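Local coordinates for protein class I SAM-dependent methyltransferase (PDB 3CVO) that is of unknown function but has the Rossmann-like fold of class I methyltransferases and probably transfers a methyl group from S-adenosylmethionine, at residues L14-A19 / G175-F180; D124-D129 / V148-D153; F132-A137 / R158-Q163; T140-T145 / Q185-G190. One frame throughout, in Å; residues are numbered along the deposited sequence.

Contact 1 of 4, residues L14-A19 / G175-F180; sequences LTMPPA and GRLAAF
This is a surface contact between the loop that leads into helix 18-30 and the turn that opens strand 177-182. A long arginine carries most of it. R176 starts with CG between its backbone N and carbonyl carbon, the crowded position (chi1 67°). From there the chain runs extended to NE and brings the guanidinium to T15 O, M16 and the ring of P17. R176 NH2 donates to T15 O at 3.2 Å. The bond is bent, 137° at the hydrogen, and the nitrogen lies above the carbonyl plane. It therefore looks like the lesser hold on this group. The main charge partner of R176 is D153, which forms a salt bridge with NE.

P17 comes over one face of the guanidinium. Its CD sits over the centre of that group, 3.7 Å from R176 NH1. M16 is a selenomethionine, and its side chain crosses R176 at about a right angle, with CG 3.9 Å from NH2. The M16 chain then runs on, extended, past the arginine. Its tip, CE, reaches L177 CD1 at 4.2 Å, the apolar end of the contact. L177 holds CG anti to its backbone N, and its CB points toward segment 14-19.

P17 is the N-cap residue of helix 18-30, so the arginine packs where this helix begins. M16 also touches L24 of the same helix, and E20 accepts a hydrogen bond from R176 N. Past L177, the strand pairs with strand 148-152 on one side and strand 172-174 on the other.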
loop_
_atom_site.group_PDB
_atom_site.type_symbol
_atom_site.label_atom_id
_atom_site.label_comp_id
_atom_site.label_asym_id
_atom_site.label_seq_id
_atom_site.Cartn_x
_atom_site.Cartn_y
_atom_site.Cartn_z
ATOM N N LEU A 14 -13.399 -26.310 -15.414
ATOM C CA LEU A 14 -13.539 -24.907 -15.799
ATOM C C LEU A 14 -15.001 -24.491 -15.693
ATOM O O LEU A 14 -15.841 -24.895 -16.485
ATOM C CB LEU A 14 -13.025 -24.714 -17.234
ATOM C CG LEU A 14 -12.931 -23.297 -17.782
ATOM C CD1 LEU A 14 -11.871 -22.504 -17.029
ATOM C CD2 LEU A 14 -12.616 -23.345 -19.261
ATOM N N THR A 15 -15.301 -23.684 -14.696
ATOM C CA THR A 15 -16.702 -23.305 -14.416
ATOM C C THR A 15 -17.170 -22.039 -15.143
ATOM O O THR A 15 -17.994 -21.275 -14.641
ATOM C CB THR A 15 -16.933 -23.148 -12.917
ATOM O OG1 THR A 15 -15.714 -22.766 -12.282
ATOM C CG2 THR A 15 -17.373 -24.484 -12.329
HETATM N N MSE A 16 -16.624 -21.826 -16.328
HETATM C CA MSE A 16 -16.982 -20.675 -17.135
HETATM C C MSE A 16 -17.978 -21.140 -18.170
HETATM O O MSE A 16 -17.847 -22.221 -18.711
HETATM C CB MSE A 16 -15.763 -20.114 -17.871
HETATM C CG MSE A 16 -14.630 -19.685 -16.999
HETATM SE SE MSE A 16 -13.387 -18.612 -18.059
HETATM C CE MSE A 16 -12.427 -17.672 -16.651
ATOM N N PRO A 17 -18.985 -20.318 -18.462
ATOM C CA PRO A 17 -19.836 -20.702 -19.560
ATOM C C PRO A 17 -19.036 -20.741 -20.863
ATOM O O PRO A 17 -17.869 -20.343 -20.899
ATOM C CB PRO A 17 -20.889 -19.586 -19.600
ATOM C CG PRO A 17 -20.847 -18.968 -18.259
ATOM C CD PRO A 17 -19.429 -19.074 -17.823
ATOM N N PRO A 18 -19.664 -21.195 -21.942
ATOM C CA PRO A 18 -18.987 -21.424 -23.215
ATOM C C PRO A 18 -18.214 -20.260 -23.827
ATOM O O PRO A 18 -17.071 -20.426 -24.256
ATOM C CB PRO A 18 -20.155 -21.790 -24.126
ATOM C CG PRO A 18 -21.065 -22.558 -23.221
ATOM C CD PRO A 18 -21.007 -21.828 -21.922
ATOM N N ALA A 19 -18.885 -19.127 -23.958
ATOM C CA ALA A 19 -18.298 -17.939 -24.606
ATOM C C ALA A 19 -17.036 -17.529 -23.854
ATOM O O ALA A 19 -15.965 -17.245 -24.416
ATOM C CB ALA A 19 -19.299 -16.779 -24.580
ATOM N N GLY A 175 -19.568 -12.197 -22.084
ATOM C CA GLY A 175 -20.446 -12.524 -20.987
ATOM C C GLY A 175 -20.023 -11.809 -19.736
ATOM O O GLY A 175 -19.939 -10.581 -19.681
ATOM N N ARG A 176 -19.752 -12.603 -18.717
ATOM C CA ARG A 176 -19.439 -12.086 -17.388
ATOM C C ARG A 176 -17.943 -11.846 -17.259
ATOM O O ARG A 176 -17.456 -11.368 -16.251
ATOM C CB ARG A 176 -19.819 -13.113 -16.331
ATOM C CG ARG A 176 -18.934 -14.349 -16.438
ATOM C CD ARG A 176 -19.316 -15.426 -15.456
ATOM N NE ARG A 176 -18.167 -16.276 -15.192
ATOM C CZ ARG A 176 -18.247 -17.469 -14.634
ATOM N NH1 ARG A 176 -19.430 -17.956 -14.298
ATOM N NH2 ARG A 176 -17.155 -18.179 -14.430
ATOM N N LEU A 177 -17.229 -12.246 -18.294
ATOM C CA LEU A 177 -15.757 -12.150 -18.308
ATOM C C LEU A 177 -15.322 -10.843 -18.980
ATOM O O LEU A 177 -15.767 -10.503 -20.073
ATOM C CB LEU A 177 -15.154 -13.332 -19.071
ATOM C CG LEU A 177 -13.630 -13.374 -19.165
ATOM C CD1 LEU A 177 -13.088 -13.729 -17.784
ATOM C CD2 LEU A 177 -13.165 -14.398 -20.217
ATOM N N ALA A 178 -14.458 -10.118 -18.297
ATOM C CA ALA A 178 -13.877 -8.873 -18.815
ATOM C C ALA A 178 -12.471 -9.123 -19.323
ATOM O O ALA A 178 -11.612 -9.658 -18.629
ATOM C CB ALA A 178 -13.861 -7.774 -17.723
ATOM N N ALA A 179 -12.261 -8.742 -20.567
ATOM C CA ALA A 179 -10.955 -8.755 -21.200
ATOM C C ALA A 179 -10.437 -7.326 -21.356
ATOM O O ALA A 179 -11.063 -6.461 -21.991
ATOM C CB ALA A 179 -11.032 -9.444 -22.568
ATOM N N PHE A 180 -9.300 -7.080 -20.716
ATOM C CA PHE A 180 -8.615 -5.791 -20.725
ATOM C C PHE A 180 -7.289 -5.842 -21.466
ATOM O O PHE A 180 -6.542 -6.812 -21.385
ATOM C CB PHE A 180 -8.289 -5.344 -19.307
ATOM C CG PHE A 180 -9.479 -5.103 -18.422
ATOM C CD1 PHE A 180 -9.995 -6.129 -17.615
ATOM C CD2 PHE A 180 -10.044 -3.839 -18.355
ATOM C CE1 PHE A 180 -11.065 -5.872 -16.768
ATOM C CE2 PHE A 180 -11.086 -3.574 -17.516
ATOM C CZ PHE A 180 -11.604 -4.582 -16.720
#

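Contact 2 of 4, residues D124-D129 / V148-D153; sequences DVVLVD and VTLLFD
Strands 125-128 and 148-152 are parallel neighbours in the Rossmann-like sheet, joined by helix 133-143 as a beta-alpha-beta unit. Their axes approach to 4.7 Å at an angle of 16°. Five backbone hydrogen bonds run between them: T149 N to D124 O, V126 N to T149 O, L151 N to V126 O, V128 N to L151 O and D153 N to V128 O. The straightest is V128 N to L151 O, 2.8 Å and 177° at the hydrogen.

L150 shows how the side chains fill the helix 133-143 side of the sheet. L150 CB lies 4.0 Å from V126 O. L150 CG stands anti to the backbone N and is 3.7 Å from V126 O. L150 CD1 rests against two valines of the neighbouring strand, 4.0 Å from V126 CG1 and 3.8 Å from V128 CG2. CD2 also rests on V128 CG2. The other methyl of V128, CG1, sits over the face of the F152 ring. V128 CG1 is 4.1 Å from the F152 ring centroid and almost on the ring normal, a CH-pi contact.

V125, L127 and L151 point to the other face, against helix 18-30. There L127 CD1 meets L151 CB.

At the C-terminal ends of the strands two aspartates lie side by side. The salt bridge from D153 OD1 to R176 would probably ease their repulsion, while D129 has a long, weak ion pair with R133. Their carboxylate planes are 63° apart, and D129 OD1 stands 3.5 Å from D153 OD2, acceptor to acceptor.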
loop_
_atom_site.group_PDB
_atom_site.type_symbol
_atom_site.label_atom_id
_atom_site.label_comp_id
_atom_site.label_asym_id
_atom_site.label_seq_id
_atom_site.Cartn_x
_atom_site.Cartn_y
_atom_site.Cartn_z
ATOM N N ASP A 124 2.199 -12.690 -20.466
ATOM C CA ASP A 124 1.511 -12.226 -21.667
ATOM C C ASP A 124 0.032 -12.087 -21.398
ATOM O O ASP A 124 -0.617 -11.215 -21.936
ATOM C CB ASP A 124 1.727 -13.214 -22.782
ATOM C CG ASP A 124 3.196 -13.345 -23.152
ATOM O OD1 ASP A 124 3.830 -12.288 -23.313
ATOM O OD2 ASP A 124 3.707 -14.481 -23.267
ATOM N N VAL A 125 -0.478 -12.985 -20.559
ATOM C CA VAL A 125 -1.875 -12.951 -20.095
ATOM C C VAL A 125 -1.930 -13.147 -18.600
ATOM O O VAL A 125 -1.162 -13.892 -18.015
ATOM C CB VAL A 125 -2.783 -14.022 -20.822
ATOM C CG1 VAL A 125 -2.396 -15.440 -20.410
ATOM C CG2 VAL A 125 -4.243 -13.780 -20.503
ATOM N N VAL A 126 -2.824 -12.393 -17.973
ATOM C CA VAL A 126 -3.134 -12.546 -16.543
ATOM C C VAL A 126 -4.604 -12.845 -16.367
ATOM O O VAL A 126 -5.499 -12.164 -16.902
ATOM C CB VAL A 126 -2.782 -11.273 -15.712
ATOM C CG1 VAL A 126 -3.181 -11.419 -14.200
ATOM C CG2 VAL A 126 -1.286 -10.937 -15.882
ATOM N N LEU A 127 -4.853 -13.879 -15.588
ATOM C CA LEU A 127 -6.220 -14.209 -15.193
ATOM C C LEU A 127 -6.474 -13.884 -13.728
ATOM O O LEU A 127 -5.763 -14.328 -12.852
ATOM C CB LEU A 127 -6.487 -15.704 -15.394
ATOM C CG LEU A 127 -7.842 -16.196 -14.861
ATOM C CD1 LEU A 127 -9.024 -15.544 -15.646
ATOM C CD2 LEU A 127 -7.963 -17.739 -14.872
ATOM N N VAL A 128 -7.488 -13.056 -13.521
ATOM C CA VAL A 128 -7.936 -12.662 -12.190
ATOM C C VAL A 128 -9.176 -13.504 -11.829
ATOM O O VAL A 128 -10.300 -13.274 -12.312
ATOM C CB VAL A 128 -8.152 -11.132 -12.061
ATOM C CG1 VAL A 128 -8.813 -10.770 -10.720
ATOM C CG2 VAL A 128 -6.811 -10.381 -12.234
ATOM N N ASP A 129 -8.967 -14.548 -11.044
ATOM C CA ASP A 129 -10.063 -15.456 -10.751
ATOM C C ASP A 129 -9.929 -16.052 -9.347
ATOM O O ASP A 129 -10.321 -17.166 -9.119
ATOM C CB ASP A 129 -10.129 -16.554 -11.857
ATOM C CG ASP A 129 -11.352 -17.431 -11.777
ATOM O OD1 ASP A 129 -12.401 -16.939 -11.352
ATOM O OD2 ASP A 129 -11.264 -18.605 -12.201
ATOM N N VAL A 148 -0.138 -6.225 -21.458
ATOM C CA VAL A 148 -0.731 -7.566 -21.309
ATOM C C VAL A 148 -2.241 -7.580 -21.530
ATOM O O VAL A 148 -2.934 -6.540 -21.527
ATOM C CB VAL A 148 -0.404 -8.196 -19.942
ATOM C CG1 VAL A 148 1.093 -8.181 -19.683
ATOM C CG2 VAL A 148 -1.157 -7.514 -18.806
ATOM N N THR A 149 -2.741 -8.788 -21.779
ATOM C CA THR A 149 -4.167 -9.065 -21.657
ATOM C C THR A 149 -4.447 -9.521 -20.254
ATOM O O THR A 149 -3.747 -10.368 -19.702
ATOM C CB THR A 149 -4.629 -10.167 -22.637
ATOM O OG1 THR A 149 -4.409 -9.706 -23.958
ATOM C CG2 THR A 149 -6.123 -10.511 -22.442
ATOM N N LEU A 150 -5.460 -8.901 -19.672
ATOM C CA LEU A 150 -5.991 -9.311 -18.358
ATOM C C LEU A 150 -7.422 -9.744 -18.507
ATOM O O LEU A 150 -8.265 -9.078 -19.088
ATOM C CB LEU A 150 -5.817 -8.202 -17.293
ATOM C CG LEU A 150 -6.193 -8.677 -15.880
ATOM C CD1 LEU A 150 -5.224 -8.096 -14.832
ATOM C CD2 LEU A 150 -7.620 -8.375 -15.494
ATOM N N LEU A 151 -7.694 -10.946 -18.024
ATOM C CA LEU A 151 -9.040 -11.501 -18.021
ATOM C C LEU A 151 -9.541 -11.504 -16.580
ATOM O O LEU A 151 -8.896 -12.029 -15.674
ATOM C CB LEU A 151 -9.042 -12.931 -18.571
ATOM C CG LEU A 151 -8.435 -13.195 -19.954
ATOM C CD1 LEU A 151 -8.410 -14.686 -20.286
ATOM C CD2 LEU A 151 -9.144 -12.338 -21.042
ATOM N N PHE A 152 -10.664 -10.861 -16.363
ATOM C CA PHE A 152 -11.190 -10.686 -15.011
ATOM C C PHE A 152 -12.546 -11.411 -14.994
ATOM O O PHE A 152 -13.538 -10.960 -15.576
ATOM C CB PHE A 152 -11.320 -9.194 -14.741
ATOM C CG PHE A 152 -11.575 -8.782 -13.291
ATOM C CD1 PHE A 152 -12.498 -9.418 -12.512
ATOM C CD2 PHE A 152 -10.894 -7.695 -12.741
ATOM C CE1 PHE A 152 -12.768 -8.999 -11.218
ATOM C CE2 PHE A 152 -11.153 -7.264 -11.452
ATOM C CZ PHE A 152 -12.093 -7.933 -10.684
ATOM N N ASP A 153 -12.585 -12.541 -14.310
ATOM C CA ASP A 153 -13.815 -13.325 -14.258
ATOM C C ASP A 153 -14.824 -12.778 -13.245
ATOM O O ASP A 153 -14.452 -12.197 -12.223
ATOM C CB ASP A 153 -13.535 -14.781 -13.962
ATOM C CG ASP A 153 -14.656 -15.697 -14.441
ATOM O OD1 ASP A 153 -15.532 -15.296 -15.278
ATOM O OD2 ASP A 153 -14.650 -16.851 -13.982
#

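Contact 3 of 4, residues F132-A137 / R158-Q163; sequences FRVGCA and RRWQHQ
V134 has CG1 anti to its backbone N (chi1 174°) and CG2 anti to its carbonyl carbon, so its two methyls part toward different partners. Q163 has its CG between the backbone N and the carbonyl carbon (chi1 87°) and runs extended from there. V134 CG2 comes obliquely to the W160 ring, 3.5 Å from NE1, and also packs on Q161 CG. V134 CG1 meets Q163 CG at 3.9 Å, the two side chains crossing at about a right angle.

The amide of Q163 turns back on its own segment. NE2 donates to W160 O at 2.7 Å, nearly straight and in the plane of both the amide and the carbonyl. That nitrogen also lies over one face of the W160 ring, toward its rim. Q163 OE1 accepts a hydrogen bond from Q194 NE2, so both ends of the amide are held. An alanine here would probably loosen the turn at W160 and its tie to helix 192-199, since the bonds to W160 O and Q194, the amide over the indole and the packing on V134 CG1 would go.

The contact joins the first turn of helix 133-143, the connecting helix of a beta-alpha-beta unit in this Rossmann-like fold, to the loop before helix 165-168. T198 of helix 192-199 touches V134, W160 and Q163 as well.

A water bridges the two segments at the helix start. It accepts from V134 N at 3.1 Å and from W160 NE1 at 3.0 Å, lying in the plane of the indole at its edge.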
loop_
_atom_site.group_PDB
_atom_site.type_symbol
_atom_site.label_atom_id
_atom_site.label_comp_id
_atom_site.label_asym_id
_atom_site.label_seq_id
_atom_site.Cartn_x
_atom_site.Cartn_y
_atom_site.Cartn_z
ATOM N N PHE A 132 -8.836 -11.118 -3.606
ATOM C CA PHE A 132 -8.336 -9.756 -3.810
ATOM C C PHE A 132 -8.399 -9.351 -5.261
ATOM O O PHE A 132 -7.422 -8.771 -5.768
ATOM C CB PHE A 132 -6.896 -9.587 -3.370
ATOM C CG PHE A 132 -6.630 -10.052 -1.976
ATOM C CD1 PHE A 132 -6.810 -9.204 -0.901
ATOM C CD2 PHE A 132 -6.217 -11.342 -1.742
ATOM C CE1 PHE A 132 -6.585 -9.645 0.424
ATOM C CE2 PHE A 132 -5.979 -11.798 -0.423
ATOM C CZ PHE A 132 -6.166 -10.920 0.659
ATOM N N ARG A 133 -9.526 -9.589 -5.917
ATOM C CA ARG A 133 -9.568 -9.456 -7.403
ATOM C C ARG A 133 -9.174 -8.054 -7.891
ATOM O O ARG A 133 -8.372 -7.882 -8.816
ATOM C CB ARG A 133 -10.913 -9.853 -7.978
ATOM C CG ARG A 133 -11.150 -11.334 -7.829
ATOM C CD ARG A 133 -12.254 -11.884 -8.681
ATOM N NE ARG A 133 -12.373 -13.293 -8.386
ATOM C CZ ARG A 133 -13.142 -14.167 -9.024
ATOM N NH1 ARG A 133 -13.896 -13.825 -10.068
ATOM N NH2 ARG A 133 -13.127 -15.412 -8.599
ATOM N N VAL A 134 -9.782 -7.037 -7.297
ATOM C CA VAL A 134 -9.392 -5.651 -7.647
ATOM C C VAL A 134 -7.902 -5.392 -7.410
ATOM O O VAL A 134 -7.207 -4.834 -8.266
ATOM C CB VAL A 134 -10.303 -4.575 -6.999
ATOM C CG1 VAL A 134 -9.727 -3.147 -7.299
ATOM C CG2 VAL A 134 -11.716 -4.737 -7.523
ATOM N N GLY A 135 -7.396 -5.890 -6.301
ATOM C CA GLY A 135 -6.001 -5.718 -5.929
ATOM C C GLY A 135 -5.051 -6.360 -6.935
ATOM O O GLY A 135 -4.020 -5.810 -7.262
ATOM N N CYS A 136 -5.435 -7.532 -7.423
ATOM C CA CYS A 136 -4.623 -8.298 -8.370
ATOM C C CYS A 136 -4.615 -7.573 -9.722
ATOM O O CYS A 136 -3.596 -7.513 -10.434
ATOM C CB CYS A 136 -5.165 -9.683 -8.575
ATOM S SG CYS A 136 -5.076 -10.772 -7.119
ATOM N N ALA A 137 -5.751 -7.001 -10.061
ATOM C CA ALA A 137 -5.858 -6.292 -11.328
ATOM C C ALA A 137 -4.950 -5.057 -11.347
ATOM O O ALA A 137 -4.203 -4.782 -12.324
ATOM C CB ALA A 137 -7.335 -5.914 -11.652
ATOM N N ARG A 158 -19.614 -7.256 -8.931
ATOM C CA ARG A 158 -19.668 -6.085 -8.024
ATOM C C ARG A 158 -19.433 -4.776 -8.759
ATOM O O ARG A 158 -19.007 -4.746 -9.914
ATOM C CB ARG A 158 -18.652 -6.190 -6.881
ATOM C CG ARG A 158 -18.785 -7.423 -5.998
ATOM C CD ARG A 158 -17.829 -7.368 -4.793
ATOM N NE ARG A 158 -18.186 -6.339 -3.809
ATOM C CZ ARG A 158 -17.361 -5.387 -3.375
ATOM N N ARG A 159 -19.720 -3.704 -8.035
ATOM C CA ARG A 159 -19.624 -2.325 -8.544
ATOM C C ARG A 159 -18.398 -1.644 -7.966
ATOM O O ARG A 159 -18.042 -0.531 -8.341
ATOM C CB ARG A 159 -20.864 -1.526 -8.156
ATOM N N TRP A 160 -17.792 -2.348 -7.016
ATOM C CA TRP A 160 -16.568 -1.913 -6.295
ATOM C C TRP A 160 -15.447 -2.233 -7.255
ATOM O O TRP A 160 -14.312 -1.737 -7.156
ATOM C CB TRP A 160 -16.421 -2.641 -4.930
ATOM C CG TRP A 160 -15.066 -3.293 -4.597
ATOM C CD1 TRP A 160 -14.651 -4.555 -4.953
ATOM C CD2 TRP A 160 -13.986 -2.734 -3.803
ATOM N NE1 TRP A 160 -13.387 -4.809 -4.447
ATOM C CE2 TRP A 160 -12.954 -3.711 -3.744
ATOM C CE3 TRP A 160 -13.789 -1.512 -3.148
ATOM C CZ2 TRP A 160 -11.748 -3.496 -3.052
ATOM C CZ3 TRP A 160 -12.576 -1.306 -2.454
ATOM C CH2 TRP A 160 -11.586 -2.295 -2.410
ATOM N N GLN A 161 -15.833 -3.041 -8.231
ATOM C CA GLN A 161 -14.885 -3.612 -9.155
ATOM C C GLN A 161 -14.576 -2.573 -10.241
ATOM O O GLN A 161 -13.484 -2.563 -10.804
ATOM C CB GLN A 161 -15.355 -4.988 -9.689
ATOM C CG GLN A 161 -15.163 -6.019 -8.560
ATOM C CD GLN A 161 -15.523 -7.452 -8.899
ATOM O OE1 GLN A 161 -16.202 -7.725 -9.893
ATOM N NE2 GLN A 161 -15.084 -8.391 -8.032
ATOM N N HIS A 162 -15.506 -1.673 -10.520
ATOM C CA HIS A 162 -15.375 -0.946 -11.765
ATOM C C HIS A 162 -14.341 0.206 -11.696
ATOM O O HIS A 162 -14.067 0.848 -12.704
ATOM C CB HIS A 162 -16.738 -0.551 -12.269
ATOM C CG HIS A 162 -17.532 -1.724 -12.766
ATOM N ND1 HIS A 162 -18.282 -2.529 -11.929
ATOM C CD2 HIS A 162 -17.666 -2.248 -14.007
ATOM C CE1 HIS A 162 -18.849 -3.491 -12.634
ATOM N NE2 HIS A 162 -18.496 -3.340 -13.897
ATOM N N GLN A 163 -13.740 0.349 -10.494
ATOM C CA GLN A 163 -12.577 1.273 -10.128
ATOM C C GLN A 163 -11.247 0.739 -10.788
ATOM O O GLN A 163 -10.185 1.354 -10.851
ATOM C CB GLN A 163 -12.393 1.341 -8.588
ATOM C CG GLN A 163 -11.503 0.240 -7.972
ATOM C CD GLN A 163 -11.431 0.230 -6.419
ATOM O OE1 GLN A 163 -10.509 0.801 -5.809
ATOM N NE2 GLN A 163 -12.398 -0.427 -5.791
HETATM O O HOH W 1 -11.838 -7.343 -5.031
#

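Contact 4 of 4, residues T140-T145 / Q185-G190; sequences TAFSIT and QPIPPG
The end of helix 133-143 meets the loop 185-190 closely, with F142 and Q185 5.1 Å apart between CA atoms. Q185 N donates to A141 O at 3.1 Å, with the nitrogen above the carbonyl plane. A water adds a second tie, donating to both F142 O and Q185 O at 2.6 Å each. The same oxygen of Q185 lies at the edge of the F142 ring, in its plane, 3.4 Å from CD1.

F142 is the main side chain here. Its CG is anti to the carbonyl carbon (chi1 -64°), which lays the ring along residues 185-188. I187 CG1 sits over one face, offset toward the rim and 3.6 Å from F142 CG, a CH-pi contact. The two side chains cross at about a right angle. Farther out on the ring, CE1 faces P186 O and P188 CD.

The helix is the connecting helix of the beta-alpha-beta unit between strands 125-128 and 148-152 of the Rossmann-like fold. The loop leads from strand 177-182 to helix 192-199. F167 of helix 165-168 meets F142 edge-to-face. A leucine in place of F142 would probably weaken the hold on the loop, because the flat face under I187 CG1 and the ring edge at Q185 O would be lost.

Q185 places CB 3.9 Å from F142 CD1. Its chain then bends (chi2 -68°) and its end leads away from the helix, where NE2 makes a weak hydrogen bond to E183 O. The second subunit also packs here: its I187 touches I187, and its F142 touches P189.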
loop_
_atom_site.group_PDB
_atom_site.type_symbol
_atom_site.label_atom_id
_atom_site.label_comp_id
_atom_site.label_asym_id
_atom_site.label_seq_id
_atom_site.Cartn_x
_atom_site.Cartn_y
_atom_site.Cartn_z
ATOM N N THR A 140 -1.209 -5.821 -11.368
ATOM C CA THR A 140 -0.747 -6.128 -12.708
ATOM C C THR A 140 -0.472 -4.818 -13.412
ATOM O O THR A 140 0.601 -4.619 -13.969
ATOM C CB THR A 140 -1.796 -6.960 -13.482
ATOM O OG1 THR A 140 -1.982 -8.196 -12.791
ATOM C CG2 THR A 140 -1.376 -7.210 -14.937
ATOM N N ALA A 141 -1.431 -3.897 -13.337
ATOM C CA ALA A 141 -1.341 -2.622 -14.089
ATOM C C ALA A 141 -0.100 -1.877 -13.670
ATOM O O ALA A 141 0.609 -1.292 -14.476
ATOM C CB ALA A 141 -2.579 -1.722 -13.866
ATOM N N PHE A 142 0.170 -1.908 -12.373
ATOM C CA PHE A 142 1.275 -1.077 -11.873
ATOM C C PHE A 142 2.625 -1.796 -11.977
ATOM O O PHE A 142 3.649 -1.151 -11.923
ATOM C CB PHE A 142 1.039 -0.662 -10.432
ATOM C CG PHE A 142 -0.156 0.206 -10.248
ATOM C CD1 PHE A 142 -0.375 1.271 -11.069
ATOM C CD2 PHE A 142 -1.027 -0.034 -9.210
ATOM C CE1 PHE A 142 -1.466 2.058 -10.905
ATOM C CE2 PHE A 142 -2.092 0.777 -9.013
ATOM C CZ PHE A 142 -2.321 1.825 -9.887
ATOM N N SER A 143 2.607 -3.106 -12.195
ATOM C CA SER A 143 3.850 -3.930 -12.109
ATOM C C SER A 143 4.447 -4.334 -13.468
ATOM O O SER A 143 5.639 -4.645 -13.605
ATOM C CB SER A 143 3.623 -5.179 -11.274
ATOM O OG SER A 143 3.307 -4.895 -9.917
ATOM N N ILE A 144 3.586 -4.370 -14.455
ATOM C CA ILE A 144 3.971 -4.774 -15.817
ATOM C C ILE A 144 4.891 -3.710 -16.397
ATOM O O ILE A 144 4.839 -2.547 -15.985
ATOM C CB ILE A 144 2.767 -5.017 -16.759
ATOM C CG1 ILE A 144 1.844 -3.780 -16.889
ATOM C CG2 ILE A 144 1.931 -6.297 -16.351
ATOM C CD1 ILE A 144 0.762 -3.897 -17.957
ATOM N N THR A 145 5.751 -4.141 -17.318
ATOM C CA THR A 145 6.653 -3.261 -18.074
ATOM C C THR A 145 6.410 -3.252 -19.561
ATOM O O THR A 145 6.993 -2.452 -20.276
ATOM C CB THR A 145 8.140 -3.556 -17.763
ATOM O OG1 THR A 145 8.426 -4.947 -18.011
ATOM C CG2 THR A 145 8.437 -3.218 -16.278
ATOM N N GLN A 185 1.243 1.353 -16.063
ATOM C CA GLN A 185 0.745 2.574 -15.373
ATOM C C GLN A 185 1.655 2.982 -14.199
ATOM O O GLN A 185 2.007 2.132 -13.381
ATOM C CB GLN A 185 -0.641 2.308 -14.770
ATOM C CG GLN A 185 -1.700 1.921 -15.771
ATOM C CD GLN A 185 -2.001 3.086 -16.645
ATOM O OE1 GLN A 185 -2.039 4.209 -16.148
ATOM N NE2 GLN A 185 -2.186 2.853 -17.955
ATOM N N PRO A 186 1.995 4.275 -14.096
ATOM C CA PRO A 186 2.644 4.769 -12.868
ATOM C C PRO A 186 1.634 4.766 -11.728
ATOM O O PRO A 186 0.439 4.821 -11.974
ATOM C CB PRO A 186 3.042 6.207 -13.215
ATOM C CG PRO A 186 2.543 6.469 -14.549
ATOM C CD PRO A 186 1.948 5.289 -15.156
ATOM N N ILE A 187 2.116 4.666 -10.500
ATOM C CA ILE A 187 1.211 4.697 -9.346
ATOM C C ILE A 187 0.981 6.156 -8.920
ATOM O O ILE A 187 1.921 6.808 -8.487
ATOM C CB ILE A 187 1.834 3.918 -8.149
ATOM C CG1 ILE A 187 2.044 2.432 -8.485
ATOM C CG2 ILE A 187 0.950 3.983 -6.915
ATOM C CD1 ILE A 187 3.024 1.738 -7.526
ATOM N N PRO A 188 -0.262 6.682 -9.007
ATOM C CA PRO A 188 -0.505 8.055 -8.497
ATOM C C PRO A 188 -0.404 8.135 -6.961
ATOM O O PRO A 188 -1.021 7.353 -6.276
ATOM C CB PRO A 188 -1.944 8.344 -8.969
ATOM C CG PRO A 188 -2.273 7.266 -9.985
ATOM C CD PRO A 188 -1.491 6.070 -9.541
ATOM N N PRO A 189 0.388 9.044 -6.416
ATOM C CA PRO A 189 0.574 9.005 -4.959
ATOM C C PRO A 189 -0.716 9.219 -4.163
ATOM O O PRO A 189 -0.868 8.707 -3.045
ATOM C CB PRO A 189 1.557 10.150 -4.705
ATOM C CG PRO A 189 2.178 10.438 -5.974
ATOM C CD PRO A 189 1.296 10.004 -7.076
ATOM N N GLY A 190 -1.641 9.949 -4.759
ATOM C CA GLY A 190 -2.899 10.278 -4.103
ATOM C C GLY A 190 -3.834 9.080 -4.040
ATOM O O GLY A 190 -4.874 9.119 -3.363
HETATM O O HOH W 2 3.991 1.467 -11.807
#

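In the fold
Contact 2 is the buried core, two parallel strands held by backbone bonds and aliphatic side chains. Contact 1 lies at the surface and relies on an arginine. They share the sheet: strand 177-182 pairs with strand 148-152, and M16 of contact 1 packs on D153 of contact 2. Contacts 3 and 4 use the two ends of helix 133-143, with centres about 15 Å apart, and both are partly buried. Each has a bridging water, but contact 3 packs a valine on mixed polar and aromatic side chains, whereas contact 4 builds on a phenylalanine ring next to the second subunit. R133 and T140 of this helix touch the strands of contact 2.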